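Local coordinates for protein thiamine pyrophosphokinase (Bacillus subtilis, PDB 3LM8) that catalyses the ATP-dependent pyrophosphorylation of thiamine to thiamine diphosphate, releasing AMP, and takes part in thiamine salvage, at residues Gln137-Gly142 with Gly198-Val203; Glu162-Leu167 with Gly205-Ile210; Gly42-Glu47 with Lys65-Leu70; Ile4-Gly9 with Leu27-Asp32. The protein carries 1 engineered substitution. One frame throughout, in Å; residues are numbered along the deposited sequence.

Contact 1. Residues Gln137-Gly142 with Gly198-Val203; sequences QMFPPG and GTFSFV. Engineered in segment 198-203: Val203 (natural residue Ala).
Phe139 and Phe200 form a T-shaped (edge-to-face) pair. The edge of Phe200 points at the face of Phe139, with the two planes 83° apart and the ring centroids 5.4 Å from each other. The first torsion of Phe200 (chi1 68°) sets CG between the backbone N and the carbonyl carbon, and from this start the ring reaches out until CZ sits over the centre of the Phe139 ring. Phe202 fills in next to this pair. Its CZ lies 4.0 Å from Phe139 CB, and the carbonyl group of Phe139 meets the edge of its ring near the plane. CZ of Phe202 also lies against Pro140 O, at 3.2 Å. The CE2 atom of Phe202 is 4.3 Å from Pro141 CG. This cluster of three rings is the tightly packed part, and both Phe200 and Phe202 are buried.

The other end is looser and faces solvent. Here Gly142 and Phe202 make an antiparallel hydrogen-bonded pair. Gly142 N donates to Phe202 O at 3.1 Å, while the return bond, from Phe202 N to Gly142 O, is weak at 3.3 Å. Pro141 packs its ring on the carbonyl group of Val203. Both residues are exposed, and Val203 is an engineered substitution whose own side chain points away.

Pro140 and Pro141 carry the chain from strand 134-139 of the large mixed sheet into strand 142-147 of the four-stranded antiparallel sheet. Tyr144 of the latter strand meets the rings of Phe139 and Phe200 and hydrogen-bonds Pro140 O. Phe200 reaches across to Leu207 and Met209 of strand 207-212, and Pro140 touches Val121 of helix 107-122.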
loop_
_atom_site.group_PDB
_atom_site.type_symbol
_atom_site.label_atom_id
_atom_site.label_comp_id
_atom_site.label_asym_id
_atom_site.label_seq_id
_atom_site.Cartn_x
_atom_site.Cartn_y
_atom_site.Cartn_z
ATOM N N GLN A 137 1.851 -6.091 -0.714
ATOM C CA GLN A 137 2.369 -5.922 -2.065
ATOM C C GLN A 137 2.006 -7.123 -2.916
ATOM O O GLN A 137 2.006 -8.263 -2.451
ATOM C CB GLN A 137 3.885 -5.759 -2.037
ATOM C CG GLN A 137 4.411 -4.659 -2.927
ATOM C CD GLN A 137 5.932 -4.591 -2.915
ATOM O OE1 GLN A 137 6.551 -4.361 -1.871
ATOM N NE2 GLN A 137 6.541 -4.793 -4.083
HETATM N N MSE A 138 1.682 -6.852 -4.171
HETATM C CA MSE A 138 1.318 -7.900 -5.101
HETATM C C MSE A 138 2.414 -8.075 -6.126
HETATM O O MSE A 138 3.073 -7.116 -6.512
HETATM C CB MSE A 138 0.007 -7.554 -5.803
HETATM C CG MSE A 138 -1.230 -8.067 -5.087
HETATM SE SE MSE A 138 -2.841 -7.843 -6.135
HETATM C CE MSE A 138 -2.076 -7.778 -7.911
ATOM N N PHE A 139 2.620 -9.305 -6.567
ATOM C CA PHE A 139 3.648 -9.549 -7.566
ATOM C C PHE A 139 3.205 -10.455 -8.695
ATOM O O PHE A 139 2.458 -11.428 -8.497
ATOM C CB PHE A 139 4.896 -10.195 -6.954
ATOM C CG PHE A 139 5.585 -9.362 -5.916
ATOM C CD1 PHE A 139 5.115 -9.329 -4.607
ATOM C CD2 PHE A 139 6.730 -8.636 -6.243
ATOM C CE1 PHE A 139 5.778 -8.586 -3.631
ATOM C CE2 PHE A 139 7.401 -7.888 -5.280
ATOM C CZ PHE A 139 6.927 -7.860 -3.965
ATOM N N PRO A 140 3.641 -10.124 -9.911
ATOM C CA PRO A 140 3.307 -10.941 -11.080
ATOM C C PRO A 140 4.379 -12.037 -11.076
ATOM O O PRO A 140 5.277 -12.030 -10.231
ATOM C CB PRO A 140 3.489 -9.970 -12.247
ATOM C CG PRO A 140 4.619 -9.067 -11.766
ATOM C CD PRO A 140 4.220 -8.823 -10.310
ATOM N N PRO A 141 4.292 -13.007 -11.993
ATOM C CA PRO A 141 5.339 -14.034 -11.970
ATOM C C PRO A 141 6.745 -13.420 -12.077
ATOM O O PRO A 141 6.947 -12.409 -12.744
ATOM C CB PRO A 141 4.966 -14.904 -13.161
ATOM C CG PRO A 141 3.445 -14.904 -13.060
ATOM C CD PRO A 141 3.153 -13.427 -12.831
ATOM N N GLY A 142 7.711 -14.024 -11.400
ATOM C CA GLY A 142 9.063 -13.503 -11.428
ATOM C C GLY A 142 9.852 -14.079 -10.271
ATOM O O GLY A 142 9.452 -15.095 -9.711
ATOM N N GLY A 198 16.018 -13.311 1.754
ATOM C CA GLY A 198 15.192 -14.433 1.376
ATOM C C GLY A 198 14.739 -14.270 -0.060
ATOM O O GLY A 198 14.620 -13.155 -0.578
ATOM N N THR A 199 14.477 -15.389 -0.716
ATOM C CA THR A 199 14.030 -15.336 -2.093
ATOM C C THR A 199 12.750 -16.147 -2.262
ATOM O O THR A 199 12.504 -17.124 -1.552
ATOM C CB THR A 199 15.119 -15.893 -3.040
ATOM O OG1 THR A 199 16.377 -15.297 -2.711
ATOM C CG2 THR A 199 14.794 -15.571 -4.487
ATOM N N PHE A 200 11.916 -15.704 -3.186
ATOM C CA PHE A 200 10.694 -16.412 -3.494
ATOM C C PHE A 200 10.461 -16.178 -4.975
ATOM O O PHE A 200 10.911 -15.177 -5.529
ATOM C CB PHE A 200 9.509 -15.908 -2.645
ATOM C CG PHE A 200 9.063 -14.508 -2.960
ATOM C CD1 PHE A 200 9.720 -13.413 -2.416
ATOM C CD2 PHE A 200 7.957 -14.288 -3.782
ATOM C CE1 PHE A 200 9.275 -12.113 -2.679
ATOM C CE2 PHE A 200 7.508 -12.999 -4.053
ATOM C CZ PHE A 200 8.166 -11.908 -3.500
ATOM N N SER A 201 9.799 -17.121 -5.623
ATOM C CA SER A 201 9.524 -17.008 -7.043
ATOM C C SER A 201 8.484 -18.034 -7.476
ATOM O O SER A 201 8.319 -19.089 -6.859
ATOM C CB SER A 201 10.821 -17.176 -7.847
ATOM O OG SER A 201 11.606 -18.235 -7.339
ATOM N N PHE A 202 7.770 -17.689 -8.536
ATOM C CA PHE A 202 6.717 -18.526 -9.088
ATOM C C PHE A 202 6.587 -18.152 -10.563
ATOM O O PHE A 202 6.935 -17.038 -10.968
ATOM C CB PHE A 202 5.397 -18.287 -8.330
ATOM C CG PHE A 202 5.065 -16.831 -8.129
ATOM C CD1 PHE A 202 5.816 -16.048 -7.255
ATOM C CD2 PHE A 202 4.045 -16.226 -8.868
ATOM C CE1 PHE A 202 5.566 -14.695 -7.129
ATOM C CE2 PHE A 202 3.787 -14.863 -8.740
ATOM C CZ PHE A 202 4.553 -14.097 -7.871
ATOM N N VAL A 203 6.085 -19.075 -11.368
ATOM C CA VAL A 203 5.977 -18.817 -12.793
ATOM C C VAL A 203 4.639 -18.306 -13.320
ATOM O O VAL A 203 4.601 -17.628 -14.348
ATOM C CB VAL A 203 6.384 -20.077 -13.568
ATOM C CG1 VAL A 203 7.827 -20.429 -13.215
ATOM C CG2 VAL A 203 5.449 -21.237 -13.220
#

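Contact 2. Residues Glu162-Leu167 with Gly205-Ile210; sequences EDIHEL and GILIMI
Ile164 and Gly205 bring the two backbones closest, with their CA atoms 4.9 Å apart. The segments do not pair as strands. They meet near the start of segment 205-210 and then separate, so that Ile208, Met209 and Ile210 make no contact with segment 162-167. Gly205 has a positive phi (106°), a conformation that glycine adopts easily. Its CA lies 3.8 Å from Asp163 O. On the other segment the chain turns a corner at Glu166.

The side-chain contact is apolar. Ile164 and Leu207 cross at about a right angle, with CG1 of Ile164 3.8 Å from CD1 of Leu207. The second torsion of Ile164 (chi2 -60°) places CD1, which rests against the carbonyl group of Ile206. CG of Leu207 is anti to its backbone N (chi1 -169°), and from there the CD1 branch meets Ile164. Its other methyl, CD2, lies 4.4 Å from CD1 of Leu167, a looser touch. Ile164, Leu167 and Leu207 are all buried, and Phe202 packs on both Ile164 and Leu207.

His165 ND1 makes a weak hydrogen bond of 3.3 Å to Asp163 O. The carboxylate of Asp163 has its main partner outside the two segments, where OD1 accepts from Leu183 N.

Glu166 and Leu167 both face Cys179, which is a G1 beta bulge. The whole arrangement belongs to a beta sandwich: Ile164, just before the corner, and Leu167, on an inner strand of the four-stranded sheet, pack on Leu207 of the mixed sheet.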
loop_
_atom_site.group_PDB
_atom_site.type_symbol
_atom_site.label_atom_id
_atom_site.label_comp_id
_atom_site.label_asym_id
_atom_site.label_seq_id
_atom_site.Cartn_x
_atom_site.Cartn_y
_atom_site.Cartn_z
ATOM N N GLU A 162 -5.661 -16.420 -9.637
ATOM C CA GLU A 162 -5.728 -17.862 -9.853
ATOM C C GLU A 162 -4.660 -18.588 -9.046
ATOM O O GLU A 162 -4.009 -17.996 -8.183
ATOM C CB GLU A 162 -5.531 -18.189 -11.336
ATOM C CG GLU A 162 -6.341 -17.330 -12.300
ATOM C CD GLU A 162 -5.467 -16.398 -13.130
ATOM O OE1 GLU A 162 -6.015 -15.677 -13.992
ATOM O OE2 GLU A 162 -4.232 -16.388 -12.919
ATOM N N ASP A 163 -4.482 -19.875 -9.338
ATOM C CA ASP A 163 -3.477 -20.682 -8.652
ATOM C C ASP A 163 -2.054 -20.161 -8.889
ATOM O O ASP A 163 -1.754 -19.563 -9.926
ATOM C CB ASP A 163 -3.535 -22.138 -9.120
ATOM C CG ASP A 163 -4.840 -22.823 -8.763
ATOM O OD1 ASP A 163 -5.506 -22.381 -7.797
ATOM O OD2 ASP A 163 -5.183 -23.822 -9.444
ATOM N N ILE A 164 -1.178 -20.393 -7.915
ATOM C CA ILE A 164 0.213 -19.974 -8.039
ATOM C C ILE A 164 0.995 -21.207 -8.474
ATOM O O ILE A 164 0.849 -22.277 -7.881
ATOM C CB ILE A 164 0.776 -19.463 -6.698
ATOM C CG1 ILE A 164 -0.093 -18.313 -6.175
ATOM C CG2 ILE A 164 2.231 -19.029 -6.881
ATOM C CD1 ILE A 164 -0.158 -17.120 -7.099
ATOM N N HIS A 165 1.819 -21.057 -9.507
ATOM C CA HIS A 165 2.591 -22.178 -10.036
ATOM C C HIS A 165 4.082 -22.110 -9.797
ATOM O O HIS A 165 4.711 -21.080 -10.021
ATOM C CB HIS A 165 2.334 -22.325 -11.538
ATOM C CG HIS A 165 0.920 -22.684 -11.865
ATOM N ND1 HIS A 165 -0.141 -21.850 -11.588
ATOM C CD2 HIS A 165 0.388 -23.805 -12.404
ATOM C CE1 HIS A 165 -1.268 -22.442 -11.940
ATOM N NE2 HIS A 165 -0.975 -23.630 -12.437
ATOM N N GLU A 166 4.633 -23.234 -9.352
ATOM C CA GLU A 166 6.061 -23.371 -9.081
ATOM C C GLU A 166 6.625 -22.336 -8.103
ATOM O O GLU A 166 7.627 -21.679 -8.386
ATOM C CB GLU A 166 6.847 -23.326 -10.399
ATOM C CG GLU A 166 6.550 -24.475 -11.347
ATOM C CD GLU A 166 7.379 -24.402 -12.627
ATOM O OE1 GLU A 166 8.598 -24.131 -12.535
ATOM O OE2 GLU A 166 6.818 -24.627 -13.725
ATOM N N LEU A 167 5.976 -22.212 -6.947
ATOM C CA LEU A 167 6.404 -21.274 -5.918
ATOM C C LEU A 167 7.581 -21.847 -5.146
ATOM O O LEU A 167 7.509 -22.963 -4.630
ATOM C CB LEU A 167 5.261 -20.986 -4.935
ATOM C CG LEU A 167 5.608 -20.100 -3.723
ATOM C CD1 LEU A 167 6.093 -18.744 -4.199
ATOM C CD2 LEU A 167 4.387 -19.919 -2.828
ATOM N N GLY A 205 0.472 -16.739 -12.196
ATOM C CA GLY A 205 -0.438 -16.226 -11.184
ATOM C C GLY A 205 -0.088 -14.864 -10.597
ATOM O O GLY A 205 0.861 -14.194 -11.010
ATOM N N ILE A 206 -0.880 -14.450 -9.616
ATOM C CA ILE A 206 -0.690 -13.174 -8.937
ATOM C C ILE A 206 -0.519 -13.480 -7.464
ATOM O O ILE A 206 -1.405 -14.049 -6.834
ATOM C CB ILE A 206 -1.920 -12.277 -9.110
ATOM C CG1 ILE A 206 -2.187 -12.068 -10.597
ATOM C CG2 ILE A 206 -1.711 -10.947 -8.399
ATOM C CD1 ILE A 206 -3.542 -11.484 -10.883
ATOM N N LEU A 207 0.625 -13.107 -6.912
ATOM C CA LEU A 207 0.885 -13.384 -5.511
ATOM C C LEU A 207 0.808 -12.126 -4.651
ATOM O O LEU A 207 1.225 -11.042 -5.073
ATOM C CB LEU A 207 2.262 -14.011 -5.366
ATOM C CG LEU A 207 2.538 -14.592 -3.987
ATOM C CD1 LEU A 207 1.738 -15.892 -3.834
ATOM C CD2 LEU A 207 4.035 -14.848 -3.820
ATOM N N ILE A 208 0.260 -12.273 -3.449
ATOM C CA ILE A 208 0.154 -11.154 -2.518
ATOM C C ILE A 208 1.144 -11.439 -1.406
ATOM O O ILE A 208 1.333 -12.595 -1.027
ATOM C CB ILE A 208 -1.253 -11.047 -1.893
ATOM C CG1 ILE A 208 -2.306 -10.949 -2.990
ATOM C CG2 ILE A 208 -1.336 -9.793 -1.003
ATOM C CD1 ILE A 208 -3.730 -10.954 -2.469
HETATM N N MSE A 209 1.781 -10.398 -0.886
HETATM C CA MSE A 209 2.730 -10.583 0.196
HETATM C C MSE A 209 2.416 -9.649 1.337
HETATM O O MSE A 209 2.429 -8.431 1.179
HETATM C CB MSE A 209 4.161 -10.323 -0.266
HETATM C CG MSE A 209 5.196 -10.424 0.870
HETATM SE SE MSE A 209 6.984 -9.809 0.404
HETATM C CE MSE A 209 7.940 -11.477 0.435
ATOM N N ILE A 210 2.127 -10.228 2.490
ATOM C CA ILE A 210 1.829 -9.444 3.670
ATOM C C ILE A 210 2.967 -9.616 4.664
ATOM O O ILE A 210 3.279 -10.730 5.087
ATOM C CB ILE A 210 0.522 -9.905 4.365
ATOM C CG1 ILE A 210 -0.659 -9.820 3.397
ATOM C CG2 ILE A 210 0.275 -9.058 5.619
ATOM C CD1 ILE A 210 -0.674 -10.914 2.358
#

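Contact 3. Residues Gly42-Glu47 with Lys65-Leu70; sequences GIIPVE and KAAPAL
Leu70 meets the flat groups of this contact, which are peptide groups of segment 42-47; neither segment carries an aromatic ring. Leu70 CD1 lies 3.8 Å from Glu47 C. The same methyl is 4.3 Å from Pro45 O and 4.3 Å from Val46 O, so one carbon touches three successive residues. CG of Leu70 is anti to its backbone N (chi1 167°), and the branch beyond it extends to segment 42-47. The side chains of Val46 and Glu47 start off away from Leu70, leaving their main chain to make the contact. Pro45 also loses surface to segment 65-70, though less than Ile44.

Both segments are returns from a helix to a strand in successive beta-alpha-beta units of the catalytic domain. Segment 42-47 leads from helix 33-41 to strand 47-49. Gly42, with positive phi, is the C-prime residue of a Schellman motif that ends this helix, with hydrogen bonds from Ile43 N to Leu38 O and from Gly42 N to Leu39 O. Segment 65-70 ends helix 57-66 and heads for strand 71-73. It reverses through a type I beta turn from Ala67 to Leu70, closed by a hydrogen bond of 3.2 Å from Leu70 N to Ala67 O.

Ile44 makes the second patch, at the end of helix 57-66. Its CD1 lies 3.9 Å from Ala66 O, and its CG2 is 4.3 Å from Ala67 CB. Ile44 and Ala66 are exposed, whereas Pro45 and Ala67 are buried. On the other side of segment 42-47, Val46 and Glu47 touch Trp88 of helix 81-92, while Pro45 packs on Leu38 and Leu39.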
loop_
_atom_site.group_PDB
_atom_site.type_symbol
_atom_site.label_atom_id
_atom_site.label_comp_id
_atom_site.label_asym_id
_atom_site.label_seq_id
_atom_site.Cartn_x
_atom_site.Cartn_y
_atom_site.Cartn_z
ATOM N N GLY A 42 2.654 17.601 9.396
ATOM C CA GLY A 42 3.572 18.637 8.963
ATOM C C GLY A 42 3.936 18.535 7.507
ATOM O O GLY A 42 4.790 19.267 7.016
ATOM N N ILE A 43 3.286 17.609 6.816
ATOM C CA ILE A 43 3.534 17.411 5.400
ATOM C C ILE A 43 2.394 18.059 4.635
ATOM O O ILE A 43 1.230 17.917 5.006
ATOM C CB ILE A 43 3.556 15.922 5.035
ATOM C CG1 ILE A 43 4.471 15.167 5.996
ATOM C CG2 ILE A 43 4.023 15.750 3.585
ATOM C CD1 ILE A 43 4.357 13.661 5.862
ATOM N N ILE A 44 2.747 18.779 3.576
ATOM C CA ILE A 44 1.776 19.448 2.724
ATOM C C ILE A 44 1.679 18.658 1.412
ATOM O O ILE A 44 2.684 18.354 0.779
ATOM C CB ILE A 44 2.213 20.899 2.396
ATOM C CG1 ILE A 44 2.437 21.694 3.687
ATOM C CG2 ILE A 44 1.155 21.573 1.528
ATOM C CD1 ILE A 44 1.164 22.082 4.423
ATOM N N PRO A 45 0.460 18.310 0.997
ATOM C CA PRO A 45 0.258 17.557 -0.244
ATOM C C PRO A 45 0.527 18.463 -1.452
ATOM O O PRO A 45 0.349 19.675 -1.355
ATOM C CB PRO A 45 -1.215 17.151 -0.171
ATOM C CG PRO A 45 -1.587 17.334 1.309
ATOM C CD PRO A 45 -0.807 18.522 1.721
ATOM N N VAL A 46 0.957 17.894 -2.579
ATOM C CA VAL A 46 1.190 18.706 -3.770
ATOM C C VAL A 46 -0.182 18.836 -4.406
ATOM O O VAL A 46 -0.550 19.888 -4.929
ATOM C CB VAL A 46 2.164 18.035 -4.779
ATOM C CG1 VAL A 46 3.505 17.739 -4.107
ATOM C CG2 VAL A 46 1.567 16.761 -5.321
ATOM N N GLU A 47 -0.940 17.747 -4.343
ATOM C CA GLU A 47 -2.294 17.708 -4.880
ATOM C C GLU A 47 -3.148 17.043 -3.799
ATOM O O GLU A 47 -2.623 16.533 -2.811
ATOM C CB GLU A 47 -2.368 16.865 -6.166
ATOM C CG GLU A 47 -1.244 17.073 -7.179
ATOM C CD GLU A 47 -1.324 18.385 -7.968
ATOM O OE1 GLU A 47 -0.404 18.618 -8.793
ATOM O OE2 GLU A 47 -2.288 19.168 -7.775
ATOM N N LYS A 65 -5.910 27.733 5.245
ATOM C CA LYS A 65 -4.938 28.626 5.853
ATOM C C LYS A 65 -3.525 28.107 5.595
ATOM O O LYS A 65 -2.622 28.869 5.254
ATOM C CB LYS A 65 -5.182 28.729 7.367
ATOM C CG LYS A 65 -4.210 29.655 8.097
ATOM C CD LYS A 65 -4.481 29.695 9.601
ATOM C CE LYS A 65 -3.582 30.696 10.329
ATOM N NZ LYS A 65 -2.129 30.377 10.214
ATOM N N ALA A 66 -3.347 26.800 5.747
ATOM C CA ALA A 66 -2.048 26.173 5.577
ATOM C C ALA A 66 -1.669 25.819 4.150
ATOM O O ALA A 66 -0.496 25.578 3.871
ATOM C CB ALA A 66 -1.963 24.935 6.450
ATOM N N ALA A 67 -2.638 25.782 3.241
ATOM C CA ALA A 67 -2.338 25.445 1.852
ATOM C C ALA A 67 -3.317 26.107 0.901
ATOM O O ALA A 67 -4.176 25.447 0.331
ATOM C CB ALA A 67 -2.378 23.943 1.667
ATOM N N PRO A 68 -3.182 27.422 0.699
ATOM C CA PRO A 68 -4.046 28.211 -0.179
ATOM C C PRO A 68 -4.176 27.681 -1.598
ATOM O O PRO A 68 -5.288 27.501 -2.098
ATOM C CB PRO A 68 -3.391 29.588 -0.164
ATOM C CG PRO A 68 -2.745 29.639 1.171
ATOM C CD PRO A 68 -2.132 28.271 1.282
ATOM N N ALA A 69 -3.040 27.436 -2.241
ATOM C CA ALA A 69 -3.032 26.975 -3.624
ATOM C C ALA A 69 -3.158 25.467 -3.797
ATOM O O ALA A 69 -2.849 24.925 -4.861
ATOM C CB ALA A 69 -1.782 27.489 -4.337
ATOM N N LEU A 70 -3.616 24.799 -2.749
ATOM C CA LEU A 70 -3.812 23.364 -2.801
ATOM C C LEU A 70 -4.970 23.027 -3.733
ATOM O O LEU A 70 -6.126 23.316 -3.428
ATOM C CB LEU A 70 -4.116 22.818 -1.405
ATOM C CG LEU A 70 -4.653 21.377 -1.347
ATOM C CD1 LEU A 70 -3.759 20.435 -2.171
ATOM C CD2 LEU A 70 -4.739 20.926 0.114
#

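Contact 4. Residues Ile4-Gly9 with Leu27-Asp32; sequences INIVAG and LWIGVD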
loop_
_atom_site.group_PDB
_atom_site.type_symbol
_atom_site.label_atom_id
_atom_site.label_comp_id
_atom_site.label_asym_id
_atom_site.label_seq_id
_atom_site.Cartn_x
_atom_site.Cartn_y
_atom_site.Cartn_z
ATOM N N ILE A 4 6.118 8.368 -4.787
ATOM C CA ILE A 4 4.876 9.075 -4.537
ATOM C C ILE A 4 4.179 8.405 -3.355
ATOM O O ILE A 4 4.031 7.182 -3.336
ATOM C CB ILE A 4 3.967 9.069 -5.767
ATOM C CG1 ILE A 4 4.669 9.791 -6.908
ATOM C CG2 ILE A 4 2.644 9.797 -5.458
ATOM C CD1 ILE A 4 3.840 9.883 -8.157
ATOM N N ASN A 5 3.806 9.201 -2.352
ATOM C CA ASN A 5 3.110 8.677 -1.178
ATOM C C ASN A 5 1.721 9.279 -1.101
ATOM O O ASN A 5 1.557 10.507 -1.110
ATOM C CB ASN A 5 3.832 9.017 0.123
ATOM C CG ASN A 5 5.159 8.340 0.246
ATOM O OD1 ASN A 5 5.526 7.495 -0.575
ATOM N ND2 ASN A 5 5.900 8.708 1.279
ATOM N N ILE A 6 0.730 8.398 -1.002
ATOM C CA ILE A 6 -0.667 8.785 -0.928
ATOM C C ILE A 6 -1.207 8.418 0.444
ATOM O O ILE A 6 -1.027 7.285 0.912
ATOM C CB ILE A 6 -1.492 8.016 -1.959
ATOM C CG1 ILE A 6 -0.832 8.103 -3.337
ATOM C CG2 ILE A 6 -2.901 8.538 -1.967
ATOM C CD1 ILE A 6 -1.512 7.254 -4.413
ATOM N N VAL A 7 -1.875 9.366 1.089
ATOM C CA VAL A 7 -2.464 9.112 2.400
ATOM C C VAL A 7 -3.985 9.194 2.271
ATOM O O VAL A 7 -4.551 10.279 2.140
ATOM C CB VAL A 7 -1.957 10.138 3.439
ATOM C CG1 VAL A 7 -2.639 9.924 4.797
ATOM C CG2 VAL A 7 -0.456 9.998 3.579
ATOM N N ALA A 8 -4.633 8.029 2.279
ATOM C CA ALA A 8 -6.085 7.946 2.168
ATOM C C ALA A 8 -6.684 8.371 3.497
ATOM O O ALA A 8 -5.955 8.542 4.468
ATOM C CB ALA A 8 -6.508 6.525 1.824
ATOM N N GLY A 9 -8.005 8.501 3.553
ATOM C CA GLY A 9 -8.650 8.965 4.771
ATOM C C GLY A 9 -9.100 7.967 5.817
ATOM O O GLY A 9 -10.195 8.112 6.367
ATOM N N LEU A 27 7.134 12.770 -3.338
ATOM C CA LEU A 27 6.033 13.735 -3.375
ATOM C C LEU A 27 4.864 13.145 -2.604
ATOM O O LEU A 27 4.671 11.916 -2.575
ATOM C CB LEU A 27 5.564 13.978 -4.804
ATOM C CG LEU A 27 6.608 14.517 -5.771
ATOM C CD1 LEU A 27 6.256 14.098 -7.199
ATOM C CD2 LEU A 27 6.699 16.036 -5.615
ATOM N N TRP A 28 4.075 14.018 -1.994
ATOM C CA TRP A 28 2.911 13.574 -1.245
ATOM C C TRP A 28 1.594 14.095 -1.817
ATOM O O TRP A 28 1.535 15.168 -2.422
ATOM C CB TRP A 28 3.007 14.014 0.210
ATOM C CG TRP A 28 4.127 13.419 0.992
ATOM C CD1 TRP A 28 5.390 13.908 1.100
ATOM C CD2 TRP A 28 4.051 12.297 1.889
ATOM N NE1 TRP A 28 6.106 13.178 2.025
ATOM C CE2 TRP A 28 5.308 12.183 2.522
ATOM C CE3 TRP A 28 3.040 11.384 2.222
ATOM C CZ2 TRP A 28 5.582 11.193 3.473
ATOM C CZ3 TRP A 28 3.316 10.402 3.168
ATOM C CH2 TRP A 28 4.576 10.316 3.782
ATOM N N ILE A 29 0.536 13.319 -1.627
ATOM C CA ILE A 29 -0.788 13.719 -2.078
ATOM C C ILE A 29 -1.763 13.218 -1.034
ATOM O O ILE A 29 -1.568 12.142 -0.473
ATOM C CB ILE A 29 -1.160 13.118 -3.457
ATOM C CG1 ILE A 29 -0.962 11.607 -3.449
ATOM C CG2 ILE A 29 -0.331 13.761 -4.544
ATOM C CD1 ILE A 29 -1.447 10.934 -4.722
ATOM N N GLY A 30 -2.793 14.017 -0.761
ATOM C CA GLY A 30 -3.788 13.642 0.222
ATOM C C GLY A 30 -5.106 13.259 -0.412
ATOM O O GLY A 30 -5.525 13.850 -1.409
ATOM N N VAL A 31 -5.756 12.258 0.173
ATOM C CA VAL A 31 -7.039 11.759 -0.314
ATOM C C VAL A 31 -7.994 11.754 0.868
ATOM O O VAL A 31 -7.696 11.174 1.901
ATOM C CB VAL A 31 -6.893 10.308 -0.888
ATOM C CG1 VAL A 31 -8.245 9.633 -0.985
ATOM C CG2 VAL A 31 -6.220 10.346 -2.270
ATOM N N ASP A 32 -9.131 12.421 0.721
ATOM C CA ASP A 32 -10.120 12.483 1.792
ATOM C C ASP A 32 -9.478 13.023 3.060
ATOM O O ASP A 32 -8.553 13.820 2.983
ATOM C CB ASP A 32 -10.693 11.088 2.051
ATOM C CG ASP A 32 -11.839 11.098 3.058
ATOM O OD1 ASP A 32 -12.778 11.914 2.887
ATOM O OD2 ASP A 32 -11.803 10.287 4.012
#
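Leu27 O takes two groups from the neighbouring strand. Asn5 N donates a nearly straight hydrogen bond of 2.9 Å to it, and Ile4 CA adds a CA-H...O contact with the same oxygen. In the same way Asn5 O takes Ile29 N and Trp28 CA, and Ile29 O takes Val7 N and Ile6 CA. A plain hydrogen bond of 3.0 Å from Val31 N to Val7 O follows. The strands are parallel, with an angle of 21° between their directions, and stay in register from Ile4 opposite Leu27 to Val7 opposite Gly30.

On one face of the sheet Asn5 lies over the Trp28 ring. Its CB makes a CH-pi contact, 3.6 Å from the centroid of the six-membered ring of Trp28. ND2 of Asn5 is over the ring too, offset toward the rim, and the amide plane stands 85° from that of the ring. OD1 of Asn5 accepts a hydrogen bond from Gln98 NE2. Val7 CG2 comes to the edge of the indole, 3.8 Å from Trp28 CZ3.

On the other face Ile6 and Ile29 lie side by side and point the same way. The chi1 of Ile29 (52°) places its CG1 next to CG1 of Ile6. Beyond them, Ile6 CG2 is 3.8 Å from Val31 CG2.

These are neighbouring strands in the parallel part of the mixed sheet, a Rossmann-like alpha/beta arrangement. Strand 96-100 pairs with the far side of strand 3-7. Helix 33-41 packs on Val7 and Trp28, while helix 81-92 packs on Ile4 and Val31 on the opposite face.

In the fold
The contacts fall into two groups on opposite sides of the chain's centre. Contacts 3 and 4, centres 12 Å apart, belong to the catalytic half. They join directly: Val46 N lies 2.8 Å from Trp28 O, a probable hydrogen bond, and Ile43 packs on Trp28. Contacts 1 and 2, centres 7 Å apart, belong to the thiamine-binding half and share the pairing of strands 134-139 and 207-212. The bound thiamine is about 6 Å from the Leu167 side chain and about 10 Å from that of Phe200. A magnesium ion lies about 6 Å from the Asp32 side chain. Contacts 1, 2 and 4 all reach the mixed sheet, although the centres of contacts 1 and 4 are 27 Å apart.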